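Local coordinates for carboxylesterase (Uncultured bacterium, PDB 5GMX), which hydrolyses carboxylic esters as a family VIII carboxylesterase of the beta-lactamase fold and also acts on oxyimino cephalosporins, at residues 78-83 with 181-186; 280-285 with 292-297. One frame throughout, in Å; residues are numbered along the deposited sequence.

Interaction 1 of 2, residues 78-83 with 181-186; sequences ATVVGV and KSLGQL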
loop_
_atom_site.group_PDB
_atom_site.type_symbol
_atom_site.label_atom_id
_atom_site.label_comp_id
_atom_site.label_asym_id
_atom_site.label_seq_id
_atom_site.Cartn_x
_atom_site.Cartn_y
_atom_site.Cartn_z
ATOM N N ALA A 78 -3.325 -1.194 -5.927
ATOM C CA ALA A 78 -2.838 -1.802 -7.155
ATOM C C ALA A 78 -3.498 -3.169 -7.309
ATOM O O ALA A 78 -3.818 -3.602 -8.429
ATOM C CB ALA A 78 -1.311 -1.916 -7.154
ATOM N N THR A 79 -3.745 -3.829 -6.176
ATOM C CA THR A 79 -4.303 -5.169 -6.238
ATOM C C THR A 79 -5.700 -5.105 -6.845
ATOM O O THR A 79 -6.048 -5.942 -7.682
ATOM C CB THR A 79 -4.326 -5.836 -4.861
ATOM O OG1 THR A 79 -2.977 -5.979 -4.409
ATOM C CG2 THR A 79 -4.947 -7.215 -4.953
ATOM N N VAL A 80 -6.463 -4.071 -6.486
ATOM C CA VAL A 80 -7.802 -3.918 -7.052
ATOM C C VAL A 80 -7.702 -3.878 -8.577
ATOM O O VAL A 80 -8.417 -4.614 -9.273
ATOM C CB VAL A 80 -8.517 -2.648 -6.551
ATOM C CG1 VAL A 80 -9.835 -2.460 -7.299
ATOM C CG2 VAL A 80 -8.778 -2.745 -5.064
ATOM N N VAL A 81 -6.772 -3.070 -9.094
ATOM C CA VAL A 81 -6.692 -2.910 -10.548
ATOM C C VAL A 81 -6.335 -4.247 -11.152
ATOM O O VAL A 81 -6.950 -4.686 -12.138
ATOM C CB VAL A 81 -5.667 -1.836 -10.977
ATOM C CG1 VAL A 81 -5.483 -1.864 -12.495
ATOM C CG2 VAL A 81 -6.135 -0.456 -10.527
ATOM N N GLY A 82 -5.394 -4.923 -10.499
ATOM C CA GLY A 82 -4.949 -6.217 -10.951
ATOM C C GLY A 82 -6.093 -7.200 -11.046
ATOM O O GLY A 82 -6.217 -7.931 -12.039
ATOM N N VAL A 83 -6.953 -7.199 -10.027
ATOM C CA VAL A 83 -8.051 -8.156 -10.001
ATOM C C VAL A 83 -8.974 -7.820 -11.155
ATOM O O VAL A 83 -9.407 -8.714 -11.902
ATOM C CB VAL A 83 -8.810 -8.139 -8.655
ATOM C CG1 VAL A 83 -10.122 -8.921 -8.754
ATOM C CG2 VAL A 83 -7.912 -8.693 -7.541
ATOM N N LYS A 181 -19.514 1.536 -7.159
ATOM C CA LYS A 181 -18.863 1.401 -5.848
ATOM C C LYS A 181 -17.631 2.289 -5.692
ATOM O O LYS A 181 -16.953 2.593 -6.672
ATOM C CB LYS A 181 -18.475 -0.057 -5.606
ATOM C CG LYS A 181 -19.652 -1.007 -5.527
ATOM C CD LYS A 181 -19.279 -2.386 -6.021
ATOM C CE LYS A 181 -20.489 -3.311 -6.024
ATOM N NZ LYS A 181 -21.165 -3.310 -4.696
ATOM N N SER A 182 -17.330 2.687 -4.461
ATOM C CA SER A 182 -16.101 3.432 -4.195
ATOM C C SER A 182 -14.890 2.492 -4.287
ATOM O O SER A 182 -15.059 1.269 -4.317
ATOM C CB SER A 182 -16.157 4.097 -2.822
ATOM O OG SER A 182 -16.069 3.122 -1.800
ATOM N N LEU A 183 -13.678 3.043 -4.328
ATOM C CA LEU A 183 -12.503 2.174 -4.404
ATOM C C LEU A 183 -12.390 1.313 -3.144
ATOM O O LEU A 183 -12.044 0.133 -3.220
ATOM C CB LEU A 183 -11.208 2.969 -4.596
ATOM C CG LEU A 183 -10.072 1.929 -4.674
ATOM C CD1 LEU A 183 -9.919 1.317 -6.058
ATOM C CD2 LEU A 183 -8.758 2.405 -4.146
ATOM N N GLY A 184 -12.712 1.902 -1.990
ATOM C CA GLY A 184 -12.734 1.176 -0.732
ATOM C C GLY A 184 -13.662 -0.035 -0.719
ATOM O O GLY A 184 -13.325 -1.087 -0.159
ATOM N N GLN A 185 -14.836 0.107 -1.326
ATOM C CA GLN A 185 -15.790 -0.996 -1.383
ATOM C C GLN A 185 -15.358 -2.059 -2.388
ATOM O O GLN A 185 -15.652 -3.237 -2.209
ATOM C CB GLN A 185 -17.191 -0.494 -1.717
ATOM C CG GLN A 185 -17.737 0.533 -0.755
ATOM C CD GLN A 185 -18.987 1.203 -1.309
ATOM O OE1 GLN A 185 -19.892 0.530 -1.813
ATOM N NE2 GLN A 185 -19.030 2.535 -1.242
ATOM N N LEU A 186 -14.717 -1.641 -3.472
ATOM C CA LEU A 186 -14.155 -2.597 -4.420
ATOM C C LEU A 186 -13.048 -3.407 -3.752
ATOM O O LEU A 186 -12.958 -4.616 -3.945
ATOM C CB LEU A 186 -13.625 -1.887 -5.659
ATOM C CG LEU A 186 -14.665 -1.339 -6.621
ATOM C CD1 LEU A 186 -13.997 -0.430 -7.659
ATOM C CD2 LEU A 186 -15.396 -2.507 -7.293
#
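Val-80 reaches from helix 72-86 into the angle between Leu-183 and Leu-186, one turn apart on helix 183-192, and one methyl does all the touching. Val-80 CG1, anti to the backbone N (chi1 173°), lies 4.0 Å from Leu-183 CD1 and 4.2 Å from Leu-186 CB. Leu-183 brings only the end of its side chain, which slants across the valine, whereas Leu-186 meets it near the root of its own side chain, the two running roughly at right angles. All three residues are buried, and Ala-173 of helix 165-175 touches each of them, so the small apolar cluster is shared by three helices. No hydrogen bond joins the two segments.

The far side of 181-186 is looser and polar. Here Ser-182 is the N-cap of helix 183-192: its OG accepts from Gln-185 N at 3.3 Å and is also bonded to Glu-262, while Gln-185 itself is exposed. Lys-181, partly exposed, forms a salt bridge with Glu-189. Helix 72-86 starts just after Ser-71, which with Lys-74 lines the phenylmethanesulfonic acid pocket, consistent with the SxxK motif of serine beta-lactamases; the contact is buried helix packing further along the helix that begins at that site.

Interaction 2 of 2, residues 280-285 with 292-297; sequences GALANG and RIISAK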
loop_
_atom_site.group_PDB
_atom_site.type_symbol
_atom_site.label_atom_id
_atom_site.label_comp_id
_atom_site.label_asym_id
_atom_site.label_seq_id
_atom_site.Cartn_x
_atom_site.Cartn_y
_atom_site.Cartn_z
ATOM N N GLY A 280 -0.213 -12.701 1.160
ATOM C CA GLY A 280 -0.186 -14.144 1.293
ATOM C C GLY A 280 -0.957 -14.788 0.158
ATOM O O GLY A 280 -0.463 -15.733 -0.462
ATOM N N ALA A 281 -2.146 -14.263 -0.140
ATOM C CA ALA A 281 -2.892 -14.718 -1.321
ATOM C C ALA A 281 -2.083 -14.496 -2.593
ATOM O O ALA A 281 -2.012 -15.380 -3.453
ATOM C CB ALA A 281 -4.238 -14.006 -1.432
ATOM N N LEU A 282 -1.479 -13.314 -2.722
ATOM C CA LEU A 282 -0.709 -13.014 -3.933
ATOM C C LEU A 282 0.542 -13.879 -4.112
ATOM O O LEU A 282 0.946 -14.171 -5.231
ATOM C CB LEU A 282 -0.308 -11.537 -3.974
ATOM C CG LEU A 282 -1.501 -10.572 -4.012
ATOM C CD1 LEU A 282 -1.031 -9.119 -4.119
ATOM C CD2 LEU A 282 -2.494 -10.935 -5.122
ATOM N N ALA A 283 1.181 -14.235 -3.011
ATOM C CA ALA A 283 2.381 -15.046 -3.052
ATOM C C ALA A 283 2.053 -16.504 -3.333
ATOM O O ALA A 283 2.914 -17.271 -3.775
ATOM C CB ALA A 283 3.137 -14.915 -1.751
ATOM N N ASN A 284 0.807 -16.885 -3.079
ATOM C CA ASN A 284 0.397 -18.279 -3.236
ATOM C C ASN A 284 -0.389 -18.517 -4.526
ATOM O O ASN A 284 -1.248 -19.401 -4.596
ATOM C CB ASN A 284 -0.424 -18.724 -2.026
ATOM C CG ASN A 284 -0.604 -20.225 -1.967
ATOM O OD1 ASN A 284 0.342 -20.977 -2.194
ATOM N ND2 ASN A 284 -1.823 -20.673 -1.666
ATOM N N GLY A 285 -0.102 -17.720 -5.548
ATOM C CA GLY A 285 -0.771 -17.883 -6.826
ATOM C C GLY A 285 -2.200 -17.367 -6.847
ATOM O O GLY A 285 -2.978 -17.716 -7.728
ATOM N N ARG A 292 -9.929 -18.119 -3.763
ATOM C CA ARG A 292 -9.167 -17.445 -4.815
ATOM C C ARG A 292 -9.691 -16.043 -5.120
ATOM O O ARG A 292 -10.881 -15.860 -5.337
ATOM C CB ARG A 292 -9.174 -18.277 -6.101
ATOM C CG ARG A 292 -8.489 -17.570 -7.264
ATOM C CD ARG A 292 -8.363 -18.460 -8.483
ATOM N NE ARG A 292 -7.583 -19.672 -8.222
ATOM C CZ ARG A 292 -6.259 -19.707 -8.162
ATOM N NH1 ARG A 292 -5.560 -18.592 -8.310
ATOM N NH2 ARG A 292 -5.630 -20.852 -7.931
ATOM N N ILE A 293 -8.801 -15.055 -5.144
ATOM C CA ILE A 293 -9.209 -13.703 -5.511
ATOM C C ILE A 293 -8.679 -13.327 -6.896
ATOM O O ILE A 293 -9.176 -12.394 -7.521
ATOM C CB ILE A 293 -8.728 -12.646 -4.486
ATOM C CG1 ILE A 293 -7.215 -12.730 -4.276
ATOM C CG2 ILE A 293 -9.461 -12.793 -3.153
ATOM C CD1 ILE A 293 -6.653 -11.580 -3.458
ATOM N N ILE A 294 -7.689 -14.070 -7.375
ATOM C CA ILE A 294 -7.098 -13.781 -8.674
ATOM C C ILE A 294 -6.335 -14.984 -9.236
ATOM O O ILE A 294 -5.874 -15.836 -8.482
ATOM C CB ILE A 294 -6.151 -12.563 -8.574
ATOM C CG1 ILE A 294 -5.863 -11.984 -9.950
ATOM C CG2 ILE A 294 -4.857 -12.931 -7.848
ATOM C CD1 ILE A 294 -5.086 -10.736 -9.872
ATOM N N SER A 295 -6.227 -15.060 -10.561
ATOM C CA SER A 295 -5.413 -16.086 -11.208
ATOM C C SER A 295 -3.918 -15.728 -11.158
ATOM O O SER A 295 -3.552 -14.561 -11.003
ATOM C CB SER A 295 -5.853 -16.289 -12.666
ATOM O OG SER A 295 -5.324 -15.271 -13.500
ATOM N N ALA A 296 -3.059 -16.737 -11.278
ATOM C CA ALA A 296 -1.607 -16.531 -11.297
ATOM C C ALA A 296 -1.147 -15.674 -12.492
ATOM O O ALA A 296 -0.185 -14.906 -12.386
ATOM C CB ALA A 296 -0.892 -17.868 -11.307
ATOM N N LYS A 297 -1.822 -15.831 -13.629
ATOM C CA LYS A 297 -1.582 -14.986 -14.799
ATOM C C LYS A 297 -1.804 -13.525 -14.442
ATOM O O LYS A 297 -1.015 -12.662 -14.826
ATOM C CB LYS A 297 -2.503 -15.397 -15.960
ATOM C CG LYS A 297 -2.923 -14.250 -16.902
ATOM C CD LYS A 297 -4.390 -13.891 -16.703
ATOM C CE LYS A 297 -4.932 -12.989 -17.801
ATOM N NZ LYS A 297 -4.689 -11.521 -17.589
HETATM O O HOH W 1 -3.359 -20.451 -5.793
HETATM O O HOH W 2 -2.851 -20.652 -9.165
#
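Gly-285 and Arg-292 meet at a tight beta-hairpin connection, of strands 287-288 and 291-292, between helices 272-283 and 296-302. The polar part centres on one carbonyl. Arg-292 NH1 donates to Gly-285 O at 2.8 Å, and the acceptor lies at the edge of the guanidinium, close to its plane. Arg-292 NH1 also donates to Ile-294 O at 2.8 Å, again nearly in plane, so two backbone oxygens from the two segments share NH1 and limit the rotation of the group. The bend at chi3 (-60°) swings the end of an otherwise extended chain toward the carbonyls of Gly-285 and Ile-294. Gly-285, which follows Asn-284 out of the helix, has a positive phi (76°), a conformation easy for a residue without a side chain; it turns the chain as it leaves the helix, with the glycine carbonyl O meeting Arg-292 NH1.

Apolar contacts lie deeper. Ala-281 CB rests against Ile-293 CD1 at 4.0 Å, and Leu-282 CD2 meets Ile-294 CG2 at 4.1 Å, these two side chains slanting across each other. Ile-299 of helix 296-302 touches both Leu-282 and Ile-294.

Capping and water complete the contact. Ser-295 OG caps helix 296-302 through Gly-298 N and is bonded to Asp-86, tying the turn to helix 72-86. Two waters bridge the segments at Arg-292 NH2: one donates to Asn-284 O but is only weakly held by the arginine, while the other accepts from Arg-292 NH2 at 3.0 Å and donates to Gly-285 O at 3.3 Å.

Interactions 1 and 2 follow one another along the chain, the first closing before the second opens, and their centres lie about 15 Å apart. Helix 72-86 connects them: Val-80 faces helix 183-192, while other positions on the helix meet the 280-297 region. Thr-79 OG1 packs 3.7 Å from Leu-282 CD1, and Gly-82 O lies 3.7 Å from Ile-294 CD1. Further along, Val-83 CG1 approaches Ile-293 O at 3.8 Å. The helix that starts directly after the pocket residue Ser-71 is thus packed against both regions, which joins the helical part of the beta-lactamase fold to the hairpin connection between helices 272-283 and 296-302.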